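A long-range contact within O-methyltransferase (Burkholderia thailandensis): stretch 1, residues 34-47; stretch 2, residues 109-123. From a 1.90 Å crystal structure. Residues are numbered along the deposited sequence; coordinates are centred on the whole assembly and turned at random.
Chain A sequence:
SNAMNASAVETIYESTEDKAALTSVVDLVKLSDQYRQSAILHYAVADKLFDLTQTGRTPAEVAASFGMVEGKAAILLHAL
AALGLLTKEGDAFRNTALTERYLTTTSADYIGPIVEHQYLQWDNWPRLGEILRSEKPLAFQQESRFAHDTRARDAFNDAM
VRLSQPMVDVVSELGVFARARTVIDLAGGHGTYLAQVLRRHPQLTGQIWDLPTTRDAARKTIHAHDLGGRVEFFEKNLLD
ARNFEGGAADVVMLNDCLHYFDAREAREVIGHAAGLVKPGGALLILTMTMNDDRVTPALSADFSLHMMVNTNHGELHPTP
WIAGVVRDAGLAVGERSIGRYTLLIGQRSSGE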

# COMPACT_ATOMS: atom_id res chain seq x y z
N GLN A 34 2.81 3.33 -2.21
CA GLN A 34 3.24 2.18 -1.42
C GLN A 34 2.33 0.97 -1.52
O GLN A 34 2.74 -0.14 -1.15
N TYR A 35 1.11 1.16 -2.03
CA TYR A 35 0.20 0.05 -2.20
C TYR A 35 0.80 -1.04 -3.09
O TYR A 35 0.46 -2.21 -2.95
N ARG A 36 1.67 -0.67 -4.03
CA ARG A 36 2.19 -1.69 -4.96
C ARG A 36 2.88 -2.82 -4.25
O ARG A 36 2.73 -3.97 -4.65
N GLN A 37 3.68 -2.52 -3.24
CA GLN A 37 4.38 -3.57 -2.52
C GLN A 37 3.40 -4.55 -1.85
O GLN A 37 3.65 -5.77 -1.84
N SER A 38 2.30 -4.04 -1.31
CA SER A 38 1.24 -4.93 -0.76
C SER A 38 0.80 -5.92 -1.79
O SER A 38 0.75 -7.13 -1.52
N ALA A 39 0.45 -5.39 -2.98
CA ALA A 39 -0.09 -6.23 -4.06
C ALA A 39 0.87 -7.34 -4.48
O ALA A 39 0.46 -8.45 -4.75
N ILE A 40 2.17 -7.02 -4.50
CA ILE A 40 3.21 -8.02 -4.85
C ILE A 40 3.20 -9.19 -3.85
O ILE A 40 3.19 -10.36 -4.23
N LEU A 41 3.24 -8.86 -2.56
CA LEU A 41 3.17 -9.88 -1.54
C LEU A 41 1.87 -10.65 -1.57
O LEU A 41 1.87 -11.87 -1.41
N HIS A 42 0.76 -9.93 -1.75
CA HIS A 42 -0.53 -10.58 -1.84
C HIS A 42 -0.51 -11.60 -2.94
O HIS A 42 -0.99 -12.74 -2.74
N TYR A 43 0.03 -11.24 -4.10
CA TYR A 43 0.07 -12.15 -5.25
C TYR A 43 0.90 -13.42 -4.94
O TYR A 43 0.45 -14.55 -5.19
N ALA A 44 2.11 -13.22 -4.38
CA ALA A 44 3.04 -14.32 -4.15
C ALA A 44 2.42 -15.33 -3.18
O ALA A 44 2.55 -16.54 -3.35
N VAL A 45 1.71 -14.81 -2.20
CA VAL A 45 1.06 -15.62 -1.17
C VAL A 45 -0.14 -16.36 -1.76
O VAL A 45 -0.28 -17.58 -1.52
N ALA A 46 -0.97 -15.65 -2.55
CA ALA A 46 -2.21 -16.22 -3.14
C ALA A 46 -1.95 -17.36 -4.08
O ALA A 46 -2.69 -18.35 -4.09
N ASP A 47 -0.91 -17.21 -4.91
CA ASP A 47 -0.55 -18.23 -5.89
C ASP A 47 0.39 -19.27 -5.26
O ASP A 47 0.85 -20.18 -5.95
N ASP A 109 4.02 -21.49 11.55
CA ASP A 109 3.96 -20.05 11.74
C ASP A 109 3.41 -19.31 10.53
O ASP A 109 3.44 -18.09 10.49
N TYR A 110 2.86 -20.05 9.57
CA TYR A 110 2.34 -19.46 8.33
C TYR A 110 1.36 -18.32 8.60
O TYR A 110 0.42 -18.50 9.36
N ILE A 111 1.58 -17.16 7.98
CA ILE A 111 0.65 -16.01 8.15
C ILE A 111 -0.32 -15.87 6.97
O ILE A 111 -0.90 -14.81 6.76
N GLY A 112 -0.55 -16.93 6.23
CA GLY A 112 -1.46 -16.87 5.08
C GLY A 112 -2.78 -16.17 5.39
O GLY A 112 -3.20 -15.26 4.68
N PRO A 113 -3.47 -16.63 6.46
CA PRO A 113 -4.79 -16.05 6.75
C PRO A 113 -4.79 -14.52 6.93
O PRO A 113 -5.74 -13.86 6.51
N ILE A 114 -3.75 -13.99 7.57
CA ILE A 114 -3.60 -12.56 7.78
C ILE A 114 -3.47 -11.88 6.41
O ILE A 114 -4.19 -10.90 6.13
N VAL A 115 -2.56 -12.38 5.57
CA VAL A 115 -2.35 -11.81 4.24
C VAL A 115 -3.63 -11.85 3.39
O VAL A 115 -4.01 -10.85 2.78
N GLU A 116 -4.33 -12.97 3.47
CA GLU A 116 -5.56 -13.17 2.70
C GLU A 116 -6.67 -12.24 3.17
O GLU A 116 -7.40 -11.66 2.35
N HIS A 117 -6.77 -12.07 4.48
CA HIS A 117 -7.76 -11.16 5.03
C HIS A 117 -7.47 -9.74 4.50
O HIS A 117 -8.38 -9.00 4.11
N GLN A 118 -6.19 -9.37 4.50
CA GLN A 118 -5.78 -8.05 4.02
C GLN A 118 -6.03 -7.89 2.51
O GLN A 118 -6.61 -6.90 2.08
N TYR A 119 -5.62 -8.83 1.68
CA TYR A 119 -5.88 -8.62 0.25
C TYR A 119 -7.33 -8.68 -0.14
O TYR A 119 -7.72 -8.07 -1.11
N LEU A 120 -8.14 -9.36 0.66
CA LEU A 120 -9.59 -9.35 0.40
C LEU A 120 -10.28 -7.99 0.63
O LEU A 120 -11.46 -7.82 0.25
N GLN A 121 -9.59 -7.02 1.25
CA GLN A 121 -10.19 -5.67 1.41
C GLN A 121 -9.72 -4.67 0.34
O GLN A 121 -10.08 -3.49 0.39
N TRP A 122 -8.96 -5.15 -0.65
CA TRP A 122 -8.35 -4.26 -1.64
C TRP A 122 -9.35 -3.35 -2.36
O TRP A 122 -9.09 -2.17 -2.58
N ASP A 123 -10.45 -3.94 -2.77
CA ASP A 123 -11.47 -3.20 -3.50
C ASP A 123 -12.35 -2.30 -2.61
O ASP A 123 -13.10 -1.47 -3.12

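The helix of stretch 1 crosses helix 112-119 at 126° between N-to-C directions, with axes 9.9 Å apart at closest approach. No direct hydrogen bond links the stretches, so the 526 Å² they bury rests chiefly on side-chain packing. Tyr35 (chi1 p) points toward stretch 2, and its CD2 lies 3.8 Å from Trp122 CH2, which meets the edge of the tyrosine ring. The indole (chi1 t) reaches back across the first helical turns: Trp122 CZ3 is 4.0 Å from Ser38 CB, and CH2 is 3.7 Å from Ala39 CB.

His42 (chi1 m, chi2 160°) is the hub. Tyr119 CB sits over one face of its ring, 3.4 Å from the centroid and 27° off the normal, a CH-pi contact; Trp122 CE3 approaches the ring edge, 4.0 Å from His42 CE1. His42 CD2 also lies 3.9 Å from Val115 CG1, while His42 NE2 is hydrogen-bonded elsewhere in the structure.

One turn on, Val45 (chi1 t) directs CG1 to within 3.8 Å of CG1 of Val115, also t. Val45 O accepts a hydrogen bond from a water at 2.7 Å, whose oxygen is 2.6 Å from Tyr110 OH, bridging the stretches. Ala46 points sideways, yet its CB reaches 3.9 Å from Tyr119 CZ.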

# COMPACT_ATOMS: atom_id res chain seq x y z
CB GLN A 34 3.50 2.60 0.01
CG GLN A 34 2.23 2.88 0.84
CD GLN A 34 2.59 3.35 2.22
OE1 GLN A 34 3.63 3.97 2.40
NE2 GLN A 34 1.73 3.05 3.21
CB TYR A 35 -1.13 0.52 -2.79
CG TYR A 35 -1.05 1.00 -4.19
CD1 TYR A 35 -0.78 2.35 -4.49
CD2 TYR A 35 -1.27 0.13 -5.26
CE1 TYR A 35 -0.70 2.79 -5.80
CE2 TYR A 35 -1.18 0.56 -6.57
CZ TYR A 35 -0.87 1.89 -6.84
OH TYR A 35 -0.83 2.34 -8.17
CB ARG A 36 3.16 -1.09 -6.01
CG ARG A 36 2.57 -0.04 -6.91
CD ARG A 36 3.57 0.50 -8.01
NE ARG A 36 4.75 1.09 -7.41
CZ ARG A 36 5.93 0.47 -7.27
NH1 ARG A 36 6.92 1.10 -6.66
NH2 ARG A 36 6.10 -0.77 -7.70
CB GLN A 37 5.33 -2.97 -1.46
CG GLN A 37 6.28 -1.93 -2.00
CD GLN A 37 7.05 -2.43 -3.21
OE1 GLN A 37 7.74 -3.44 -3.14
NE2 GLN A 37 6.92 -1.73 -4.34
CB SER A 38 0.02 -4.13 -0.27
OG SER A 38 0.43 -3.19 0.70
CB ALA A 39 -0.45 -5.38 -5.23
CB ILE A 40 4.59 -7.36 -4.88
CG1 ILE A 40 4.65 -6.34 -6.01
CG2 ILE A 40 5.74 -8.42 -4.99
CD1 ILE A 40 5.86 -5.39 -5.88
CB LEU A 41 3.37 -9.27 -0.16
CG LEU A 41 3.36 -10.25 1.03
CD1 LEU A 41 4.38 -11.41 0.87
CD2 LEU A 41 3.55 -9.46 2.36
CB HIS A 42 -1.70 -9.59 -2.06
CG HIS A 42 -1.89 -8.57 -0.96
ND1 HIS A 42 -2.58 -7.41 -1.18
CD2 HIS A 42 -1.43 -8.51 0.31
CE1 HIS A 42 -2.57 -6.67 -0.08
NE2 HIS A 42 -1.85 -7.30 0.83
CB TYR A 43 0.59 -11.45 -6.55
CG TYR A 43 0.83 -12.50 -7.57
CD1 TYR A 43 -0.23 -13.20 -8.10
CD2 TYR A 43 2.11 -12.95 -7.85
CE1 TYR A 43 -0.05 -14.24 -8.93
CE2 TYR A 43 2.31 -14.00 -8.70
CZ TYR A 43 1.23 -14.63 -9.24
OH TYR A 43 1.40 -15.70 -10.06
CB ALA A 44 4.38 -13.81 -3.62
CB VAL A 45 0.65 -14.76 0.03
CG1 VAL A 45 -0.24 -15.54 1.02
CG2 VAL A 45 1.90 -14.28 0.77
CB ALA A 46 -3.03 -15.17 -3.86
CB ASP A 47 0.11 -17.58 -7.12
CG ASP A 47 -0.53 -18.02 -8.45
OD1 ASP A 47 -1.48 -18.83 -8.44
OD2 ASP A 47 -0.09 -17.55 -9.53
CB ASP A 109 5.36 -19.50 12.04
CG ASP A 109 5.91 -19.97 13.36
OD1 ASP A 109 5.12 -20.16 14.31
OD2 ASP A 109 7.16 -20.11 13.45
CB TYR A 110 1.63 -20.55 7.55
CG TYR A 110 1.07 -20.22 6.20
CD1 TYR A 110 1.82 -19.55 5.22
CD2 TYR A 110 -0.22 -20.63 5.85
CE1 TYR A 110 1.29 -19.29 3.96
CE2 TYR A 110 -0.75 -20.39 4.62
CZ TYR A 110 -0.00 -19.73 3.67
OH TYR A 110 -0.55 -19.49 2.42
CB ILE A 111 1.39 -14.70 8.41
CG1 ILE A 111 2.17 -14.28 7.17
CG2 ILE A 111 2.31 -14.83 9.64
CD1 ILE A 111 2.55 -12.82 7.15
CB PRO A 113 -5.22 -16.79 8.02
CG PRO A 113 -4.54 -18.18 7.85
CD PRO A 113 -3.21 -17.85 7.23
CB ILE A 114 -2.33 -12.24 8.65
CG1 ILE A 114 -2.48 -12.81 10.08
CG2 ILE A 114 -2.03 -10.69 8.69
CD1 ILE A 114 -1.18 -12.74 10.93
CB VAL A 115 -1.15 -12.47 3.51
CG1 VAL A 115 -1.06 -11.98 2.08
CG2 VAL A 115 0.12 -12.17 4.28
CB GLU A 116 -6.04 -14.60 2.86
CG GLU A 116 -7.35 -14.86 2.15
CD GLU A 116 -7.73 -16.32 2.17
OE1 GLU A 116 -7.29 -17.06 3.07
OE2 GLU A 116 -8.46 -16.73 1.26
CB HIS A 117 -7.70 -11.13 6.57
CG HIS A 117 -8.53 -10.04 7.15
ND1 HIS A 117 -9.89 -9.95 6.92
CD2 HIS A 117 -8.20 -8.95 7.89
CE1 HIS A 117 -10.36 -8.86 7.51
NE2 HIS A 117 -9.36 -8.25 8.12
CB GLN A 118 -4.35 -7.77 4.39
CG GLN A 118 -4.12 -7.58 5.90
CD GLN A 118 -2.66 -7.67 6.30
OE1 GLN A 118 -1.88 -8.43 5.70
NE2 GLN A 118 -2.29 -6.96 7.36
CB TYR A 119 -4.99 -9.45 -0.66
CG TYR A 119 -5.16 -10.92 -0.75
CD1 TYR A 119 -6.30 -11.49 -1.28
CD2 TYR A 119 -4.07 -11.75 -0.44
CE1 TYR A 119 -6.38 -12.86 -1.41
CE2 TYR A 119 -4.15 -13.13 -0.57
CZ TYR A 119 -5.31 -13.67 -1.05
OH TYR A 119 -5.40 -15.05 -1.18
CB LEU A 120 -10.27 -10.46 1.23
CG LEU A 120 -9.94 -11.88 0.74
CD1 LEU A 120 -10.53 -12.96 1.68
CD2 LEU A 120 -10.44 -12.05 -0.72
CB GLN A 121 -9.91 -5.08 2.82
CG GLN A 121 -9.97 -6.07 3.97
CD GLN A 121 -11.21 -6.97 3.93
OE1 GLN A 121 -12.31 -6.51 3.63
NE2 GLN A 121 -11.02 -8.26 4.24
CB TRP A 122 -7.63 -5.08 -2.70
CG TRP A 122 -6.77 -4.29 -3.66
CD1 TRP A 122 -7.09 -3.86 -4.91
CD2 TRP A 122 -5.41 -3.92 -3.44
NE1 TRP A 122 -6.02 -3.22 -5.48
CE2 TRP A 122 -4.97 -3.24 -4.60
CE3 TRP A 122 -4.50 -4.12 -2.40
CZ2 TRP A 122 -3.68 -2.75 -4.74
CZ3 TRP A 122 -3.21 -3.60 -2.53
CH2 TRP A 122 -2.82 -2.94 -3.69
CB ASP A 123 -12.38 -4.16 -4.30
CG ASP A 123 -11.61 -5.01 -5.29
OD1 ASP A 123 -10.48 -4.60 -5.67
OD2 ASP A 123 -12.15 -6.07 -5.71
O HOH W 1 0.99 -18.87 0.43